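Local coordinates for protein acyl-coenzyme A oxidase acox-1.1 (Caenorhabditis elegans, PDB 5K3H) that catalyses the first step of peroxisomal beta-oxidation, using FAD and oxygen to desaturate acyl-CoA esters to 2-enoyl-CoA with release of hydrogen peroxide, at residues 495-500 with 585-590. Residues are numbered along the deposited sequence; the frame is centred on the assembly and turned at random.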
loop_
_atom_site.group_PDB
_atom_site.type_symbol
_atom_site.label_atom_id
_atom_site.label_comp_id
_atom_site.label_asym_id
_atom_site.label_seq_id
_atom_site.Cartn_x
_atom_site.Cartn_y
_atom_site.Cartn_z
ATOM N N PHE B 495 6.542 -28.258 2.952
ATOM C CA PHE B 495 7.250 -27.035 2.551
ATOM C C PHE B 495 8.677 -27.340 2.091
ATOM O O PHE B 495 9.191 -26.711 1.157
ATOM C CB PHE B 495 7.301 -26.026 3.704
ATOM C CG PHE B 495 5.982 -25.382 4.022
ATOM C CD1 PHE B 495 5.354 -24.577 3.096
ATOM C CD2 PHE B 495 5.394 -25.560 5.255
ATOM C CE1 PHE B 495 4.175 -23.973 3.374
ATOM C CE2 PHE B 495 4.184 -24.964 5.554
ATOM C CZ PHE B 495 3.575 -24.164 4.619
ATOM N N GLN B 496 9.348 -28.274 2.761
ATOM C CA GLN B 496 10.688 -28.642 2.324
ATOM C C GLN B 496 10.654 -29.201 0.908
ATOM O O GLN B 496 11.477 -28.830 0.062
ATOM C CB GLN B 496 11.300 -29.641 3.313
ATOM C CG GLN B 496 11.772 -28.979 4.589
ATOM C CD GLN B 496 12.303 -29.956 5.649
ATOM O OE1 GLN B 496 12.047 -31.154 5.587
ATOM N NE2 GLN B 496 13.010 -29.423 6.653
ATOM N N HIS B 497 9.661 -30.040 0.614
ATOM C CA HIS B 497 9.541 -30.614 -0.719
ATOM C C HIS B 497 9.342 -29.538 -1.783
ATOM O O HIS B 497 10.042 -29.537 -2.803
ATOM C CB HIS B 497 8.398 -31.626 -0.764
ATOM C CG HIS B 497 8.167 -32.181 -2.132
ATOM N ND1 HIS B 497 8.911 -33.222 -2.653
ATOM C CD2 HIS B 497 7.325 -31.788 -3.119
ATOM C CE1 HIS B 497 8.506 -33.472 -3.885
ATOM N NE2 HIS B 497 7.548 -32.615 -4.192
ATOM N N ILE B 498 8.388 -28.617 -1.590
ATOM C CA ILE B 498 8.120 -27.680 -2.678
ATOM C C ILE B 498 9.284 -26.704 -2.843
ATOM O O ILE B 498 9.634 -26.354 -3.974
ATOM C CB ILE B 498 6.761 -26.952 -2.529
ATOM C CG1 ILE B 498 6.808 -25.831 -1.521
ATOM C CG2 ILE B 498 5.599 -27.902 -2.181
ATOM C CD1 ILE B 498 5.405 -25.378 -1.143
ATOM N N ALA B 499 9.938 -26.290 -1.741
ATOM C CA ALA B 499 11.096 -25.406 -1.869
ATOM C C ALA B 499 12.257 -26.094 -2.592
ATOM O O ALA B 499 12.918 -25.478 -3.440
ATOM C CB ALA B 499 11.539 -24.899 -0.494
ATOM N N LYS B 500 12.538 -27.358 -2.263
ATOM C CA LYS B 500 13.539 -28.105 -3.024
ATOM C C LYS B 500 13.132 -28.242 -4.490
ATOM O O LYS B 500 13.942 -28.004 -5.398
ATOM C CB LYS B 500 13.757 -29.488 -2.419
ATOM C CG LYS B 500 14.661 -30.393 -3.279
ATOM C CD LYS B 500 14.797 -31.787 -2.676
ATOM C CE LYS B 500 13.441 -32.519 -2.724
ATOM N NZ LYS B 500 13.450 -33.839 -2.026
ATOM N N ASP B 585 3.346 -31.381 -9.162
ATOM C CA ASP B 585 3.897 -32.705 -9.366
ATOM C C ASP B 585 3.043 -33.808 -8.734
ATOM O O ASP B 585 3.515 -34.942 -8.609
ATOM C CB ASP B 585 5.295 -32.762 -8.772
ATOM C CG ASP B 585 5.299 -32.456 -7.293
ATOM O OD1 ASP B 585 4.287 -31.947 -6.782
ATOM O OD2 ASP B 585 6.302 -32.759 -6.619
ATOM N N GLY B 586 1.796 -33.511 -8.370
ATOM C CA GLY B 586 0.974 -34.456 -7.638
ATOM C C GLY B 586 1.411 -34.761 -6.219
ATOM O O GLY B 586 0.943 -35.737 -5.629
ATOM N N PHE B 587 2.278 -33.942 -5.629
ATOM C CA PHE B 587 2.698 -34.206 -4.255
ATOM C C PHE B 587 1.524 -34.076 -3.289
ATOM O O PHE B 587 1.493 -34.754 -2.256
ATOM C CB PHE B 587 3.854 -33.285 -3.857
ATOM C CG PHE B 587 4.570 -33.730 -2.613
ATOM C CD1 PHE B 587 5.447 -34.818 -2.661
ATOM C CD2 PHE B 587 4.373 -33.084 -1.389
ATOM C CE1 PHE B 587 6.123 -35.250 -1.521
ATOM C CE2 PHE B 587 5.050 -33.522 -0.234
ATOM C CZ PHE B 587 5.919 -34.602 -0.303
ATOM N N MET B 588 0.600 -33.149 -3.554
ATOM C CA MET B 588 -0.676 -33.054 -2.838
ATOM C C MET B 588 -1.852 -33.324 -3.775
ATOM O O MET B 588 -1.836 -32.965 -4.958
ATOM C CB MET B 588 -0.878 -31.670 -2.190
ATOM C CG MET B 588 -0.291 -31.522 -0.801
ATOM S SD MET B 588 -0.579 -29.925 0.049
ATOM C CE MET B 588 -2.333 -29.891 0.378
ATOM N N SER B 589 -2.894 -33.919 -3.218
ATOM C CA SER B 589 -4.146 -34.126 -3.930
ATOM C C SER B 589 -5.126 -32.999 -3.618
ATOM O O SER B 589 -4.961 -32.223 -2.668
ATOM C CB SER B 589 -4.771 -35.452 -3.529
ATOM O OG SER B 589 -4.989 -35.437 -2.121
ATOM N N SER B 590 -6.174 -32.930 -4.439
ATOM C CA SER B 590 -7.277 -32.018 -4.174
ATOM C C SER B 590 -7.890 -32.282 -2.801
ATOM O O SER B 590 -8.289 -31.347 -2.097
ATOM C CB SER B 590 -8.323 -32.148 -5.280
ATOM O OG SER B 590 -9.422 -31.278 -5.046
#
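The imidazole of H497 lies flat on the phenyl ring of F587 while its edge is hydrogen-bonded to D585, an example of one histidine serving a stack and a carboxylate at once. The two ring planes are 9° apart and their centroids 3.7 Å. H497 CD2 sits 3.4 Å from F587 CG, toward the rim of the phenyl, whereas H497 CB lies over the same ring in a CH-pi contact. With CG anti to the backbone N (chi1 176°), the imidazole extends from helix 489-515 toward the loop 585-589, where H497 NE2 donates an almost straight bond, in the ring plane, to the syn lone pair of D585 OD2 at 2.7 Å. D585 OD1 accepts from F587 N (3.1 Å), well above the carboxylate plane, so a single carboxylate ties the histidine to the turn carrying its stacking partner. H497 ND1 is hydrogen-bonded to S474 OG; with both nitrogens held and one face stacked, the imidazole has little freedom to turn. Replacing H497 with an alanine is likely to leave D585 OD2 without its NE2 donor and one face of F587 without its stacked ring. The arrangement is a His-carboxylate hydrogen bond built on an Asx turn, joining two helical elements of the C-terminal acyl-CoA oxidase region.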